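PDB 4QI8: lytic polysaccharide monooxygenase from Neurospora crassa, which probably uses a copper centre and a reduced electron donor to cleave cellulose chains oxidatively at their glycosidic bonds. Local coordinates for residues R41-T53 with D88-F100. Sequence-based numbering, arbitrary orientation.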
# COMPACT_ATOMS: atom_id res chain seq x y z
N ARG A 41 8.01 -1.59 -4.51
CA ARG A 41 6.84 -2.39 -4.81
C ARG A 41 6.32 -3.12 -3.56
O ARG A 41 5.28 -2.77 -3.03
CB ARG A 41 7.15 -3.37 -5.97
CG ARG A 41 5.97 -4.23 -6.37
CD ARG A 41 6.26 -5.16 -7.55
NE ARG A 41 7.50 -5.91 -7.38
CZ ARG A 41 8.67 -5.70 -7.99
NH1 ARG A 41 8.88 -4.73 -8.91
NH2 ARG A 41 9.70 -6.50 -7.69
N CYS A 42 7.09 -4.08 -3.07
CA CYS A 42 6.72 -4.89 -1.90
C CYS A 42 7.85 -4.94 -0.86
O CYS A 42 7.85 -5.83 -0.00
CB CYS A 42 6.28 -6.32 -2.29
SG CYS A 42 4.78 -6.32 -3.27
N PHE A 43 8.77 -3.99 -0.92
CA PHE A 43 9.89 -3.91 0.02
C PHE A 43 10.73 -5.20 0.03
O PHE A 43 11.19 -5.64 1.08
CB PHE A 43 9.42 -3.53 1.45
CG PHE A 43 10.38 -2.63 2.23
CD1 PHE A 43 11.74 -2.60 1.96
CD2 PHE A 43 9.88 -1.81 3.24
CE1 PHE A 43 12.59 -1.77 2.68
CE2 PHE A 43 10.73 -0.98 3.95
CZ PHE A 43 12.07 -0.94 3.66
N GLN A 44 10.95 -5.78 -1.15
CA GLN A 44 11.80 -6.96 -1.26
C GLN A 44 12.77 -6.81 -2.42
O GLN A 44 12.38 -6.88 -3.58
CB GLN A 44 10.99 -8.23 -1.46
CG GLN A 44 10.11 -8.62 -0.29
CD GLN A 44 9.52 -10.00 -0.48
OE1 GLN A 44 9.17 -10.39 -1.61
NE2 GLN A 44 9.41 -10.77 0.61
N SER A 45 14.05 -6.66 -2.12
CA SER A 45 15.04 -6.70 -3.19
C SER A 45 15.16 -8.11 -3.78
O SER A 45 15.45 -8.27 -4.96
CB SER A 45 16.41 -6.26 -2.70
OG SER A 45 16.37 -4.94 -2.20
N THR A 46 14.99 -9.12 -2.93
CA THR A 46 14.92 -10.52 -3.35
C THR A 46 13.50 -10.98 -3.04
O THR A 46 13.11 -11.01 -1.88
CB THR A 46 15.95 -11.42 -2.58
OG1 THR A 46 17.28 -10.96 -2.83
CG2 THR A 46 15.84 -12.88 -2.99
N HIS A 47 12.74 -11.34 -4.07
CA HIS A 47 11.38 -11.82 -3.87
C HIS A 47 11.36 -13.04 -2.96
O HIS A 47 12.16 -13.95 -3.14
CB HIS A 47 10.77 -12.20 -5.22
CG HIS A 47 9.56 -13.08 -5.12
ND1 HIS A 47 8.31 -12.58 -4.83
CD2 HIS A 47 9.42 -14.41 -5.27
CE1 HIS A 47 7.45 -13.59 -4.80
NE2 HIS A 47 8.09 -14.70 -5.07
N SER A 48 10.45 -13.04 -1.99
CA SER A 48 10.19 -14.21 -1.14
C SER A 48 8.69 -14.28 -0.90
O SER A 48 8.10 -13.31 -0.43
CB SER A 48 10.90 -14.08 0.22
OG SER A 48 12.30 -14.26 0.14
N PRO A 49 8.04 -15.43 -1.18
CA PRO A 49 6.60 -15.52 -0.95
C PRO A 49 6.24 -15.45 0.53
O PRO A 49 7.05 -15.76 1.40
CB PRO A 49 6.25 -16.91 -1.50
CG PRO A 49 7.51 -17.67 -1.43
CD PRO A 49 8.59 -16.68 -1.71
N ALA A 50 4.99 -15.08 0.80
CA ALA A 50 4.42 -15.21 2.13
C ALA A 50 4.20 -16.68 2.43
O ALA A 50 4.13 -17.51 1.53
CB ALA A 50 3.10 -14.48 2.21
N GLN A 51 4.09 -17.01 3.71
CA GLN A 51 3.86 -18.38 4.11
C GLN A 51 2.53 -18.92 3.61
O GLN A 51 2.41 -20.11 3.29
CB GLN A 51 3.89 -18.50 5.63
CG GLN A 51 5.24 -18.26 6.27
CD GLN A 51 5.17 -18.36 7.78
OE1 GLN A 51 4.34 -17.71 8.42
NE2 GLN A 51 6.01 -19.20 8.36
N SER A 52 1.52 -18.05 3.58
CA SER A 52 0.16 -18.44 3.22
C SER A 52 -0.54 -17.31 2.47
O SER A 52 -0.02 -16.20 2.38
CB SER A 52 -0.63 -18.83 4.48
OG SER A 52 0.01 -19.86 5.22
N THR A 53 -1.73 -17.62 1.96
CA THR A 53 -2.55 -16.69 1.20
C THR A 53 -3.92 -16.65 1.85
O THR A 53 -4.50 -17.69 2.12
CB THR A 53 -2.63 -17.16 -0.27
OG1 THR A 53 -1.31 -17.12 -0.85
CG2 THR A 53 -3.57 -16.30 -1.09
N ASP A 88 1.06 -18.96 -10.23
CA ASP A 88 0.98 -19.18 -8.80
C ASP A 88 1.34 -17.91 -8.06
O ASP A 88 2.41 -17.36 -8.29
CB ASP A 88 1.97 -20.29 -8.46
CG ASP A 88 1.88 -20.76 -7.01
OD1 ASP A 88 1.47 -19.98 -6.12
OD2 ASP A 88 2.26 -21.93 -6.77
N ILE A 89 0.48 -17.46 -7.16
CA ILE A 89 0.74 -16.24 -6.42
C ILE A 89 2.09 -16.26 -5.70
O ILE A 89 2.74 -15.22 -5.63
CB ILE A 89 -0.40 -15.93 -5.44
CG1 ILE A 89 -0.14 -14.59 -4.74
CG2 ILE A 89 -0.61 -17.05 -4.45
CD1 ILE A 89 -1.36 -13.95 -4.16
N ASN A 90 2.53 -17.41 -5.20
CA ASN A 90 3.80 -17.46 -4.47
C ASN A 90 4.97 -17.02 -5.32
O ASN A 90 5.94 -16.49 -4.81
CB ASN A 90 4.10 -18.87 -3.95
CG ASN A 90 3.26 -19.26 -2.75
OD1 ASN A 90 2.69 -18.42 -2.07
ND2 ASN A 90 3.20 -20.56 -2.50
N SER A 91 4.86 -17.23 -6.63
CA SER A 91 5.96 -16.95 -7.54
C SER A 91 5.83 -15.58 -8.22
O SER A 91 6.77 -15.12 -8.86
CB SER A 91 6.05 -18.07 -8.60
OG SER A 91 6.26 -19.35 -8.00
N TRP A 92 4.67 -14.94 -8.09
CA TRP A 92 4.38 -13.75 -8.88
C TRP A 92 4.84 -12.47 -8.18
O TRP A 92 4.40 -12.17 -7.08
CB TRP A 92 2.89 -13.68 -9.18
CG TRP A 92 2.51 -12.73 -10.27
CD1 TRP A 92 2.80 -12.85 -11.60
CD2 TRP A 92 1.75 -11.53 -10.13
NE1 TRP A 92 2.26 -11.79 -12.30
CE2 TRP A 92 1.61 -10.97 -11.42
CE3 TRP A 92 1.16 -10.87 -9.05
CZ2 TRP A 92 0.90 -9.79 -11.65
CZ3 TRP A 92 0.46 -9.70 -9.28
CH2 TRP A 92 0.33 -9.18 -10.57
N THR A 93 5.73 -11.71 -8.82
CA THR A 93 6.28 -10.52 -8.17
C THR A 93 5.42 -9.26 -8.36
O THR A 93 5.54 -8.31 -7.59
CB THR A 93 7.70 -10.23 -8.68
OG1 THR A 93 7.63 -9.92 -10.08
CG2 THR A 93 8.60 -11.43 -8.47
N GLY A 94 4.57 -9.25 -9.38
CA GLY A 94 3.73 -8.09 -9.64
C GLY A 94 4.44 -7.04 -10.46
O GLY A 94 4.32 -5.85 -10.21
N GLU A 95 5.18 -7.49 -11.47
CA GLU A 95 5.83 -6.54 -12.38
C GLU A 95 4.89 -6.09 -13.50
O GLU A 95 3.86 -6.72 -13.76
CB GLU A 95 7.15 -7.09 -12.88
CG GLU A 95 8.11 -7.18 -11.69
CD GLU A 95 9.51 -7.69 -12.01
OE1 GLU A 95 10.41 -6.85 -12.24
OE2 GLU A 95 9.71 -8.92 -11.98
N GLY A 96 5.22 -4.97 -14.12
CA GLY A 96 4.37 -4.40 -15.14
C GLY A 96 3.24 -3.55 -14.58
O GLY A 96 3.15 -3.32 -13.37
N ALA A 97 2.39 -3.07 -15.47
CA ALA A 97 1.35 -2.11 -15.11
C ALA A 97 0.12 -2.87 -14.65
O ALA A 97 -0.85 -3.02 -15.39
CB ALA A 97 1.03 -1.21 -16.29
N VAL A 98 0.18 -3.35 -13.42
CA VAL A 98 -0.82 -4.26 -12.87
C VAL A 98 -1.48 -3.77 -11.59
O VAL A 98 -2.45 -4.36 -11.13
CB VAL A 98 -0.20 -5.67 -12.62
CG1 VAL A 98 0.24 -6.29 -13.93
CG2 VAL A 98 0.96 -5.62 -11.63
N TRP A 99 -0.95 -2.70 -11.00
CA TRP A 99 -1.42 -2.23 -9.70
C TRP A 99 -2.47 -1.15 -9.86
O TRP A 99 -2.23 -0.16 -10.54
CB TRP A 99 -0.24 -1.67 -8.90
CG TRP A 99 0.81 -2.69 -8.58
CD1 TRP A 99 1.93 -2.96 -9.30
CD2 TRP A 99 0.84 -3.56 -7.44
NE1 TRP A 99 2.66 -3.96 -8.69
CE2 TRP A 99 2.00 -4.35 -7.55
CE3 TRP A 99 -0.02 -3.76 -6.36
CZ2 TRP A 99 2.34 -5.32 -6.60
CZ3 TRP A 99 0.31 -4.73 -5.42
CH2 TRP A 99 1.48 -5.48 -5.54
N PHE A 100 -3.62 -1.32 -9.20
CA PHE A 100 -4.61 -0.26 -9.15
C PHE A 100 -4.86 0.13 -7.71
O PHE A 100 -4.81 -0.70 -6.80
CB PHE A 100 -5.92 -0.61 -9.89
CG PHE A 100 -6.62 -1.85 -9.40
CD1 PHE A 100 -6.23 -3.11 -9.83
CD2 PHE A 100 -7.71 -1.76 -8.55
CE1 PHE A 100 -6.89 -4.24 -9.40
CE2 PHE A 100 -8.38 -2.89 -8.13
CZ PHE A 100 -7.98 -4.13 -8.56
O HOH W 1 6.71 -7.74 -5.36
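Arg41 packs against Thr93, Gly94, Glu95 and Trp99, and its atoms can be followed outward one by one. CB leaves the backbone toward the other segment, and Arg41 CG, anti to the backbone N (chi1 -179°), lies 3.8 Å from Trp99 CZ2. CD comes next to two backbone carbonyl oxygens, those of Thr93 and Gly94; the latter also accepts a hydrogen bond from Trp99 NE1, on a lone pair. A bend at chi3 turns the guanidinium under Glu95 CG and NE toward a water, which accepts from Arg41 NE at 2.8 Å and donates to Thr93 O at 2.6 Å. Glu95 CG lies over one face of the guanidinium, 3.8 Å from Arg41 NH1 and near CZ, but Glu95 OE1 sits well out of the plane, so charge attraction alone can act there. Gln38 and the carbonyl of Phe181 hold NH1, while NH2 comes nearest to Thr93 CB. Beside Arg41, Cys42, disulfide-linked to Cys160, brings SG to 4.1 Å from Trp99 CH2, obliquely to the ring.

The second grip is His47. His47 NE2 donates to Asn90 O at 2.8 Å; the acceptor lies 2° from the ring plane, although the N-H...O angle is a bent 139°. Thr93 CG2 stands over one face of the His47 ring, 4.1 Å from its centroid, a CH-pi contact. With an alanine here, Asn90 O would probably lose this donor and Thr93 CG2 the ring it packs on. Farther along, Pro49 CB meets Asn90 CB at 3.8 Å, while Gln162 of strand 155-166 binds both Asn90 OD1 and Thr53 OG1.

Away from the copper site, the contact joins the loop between helix 39-42 and strand 54-57 to the connection entering strand 99-104, across one side of the AA9 beta-sandwich.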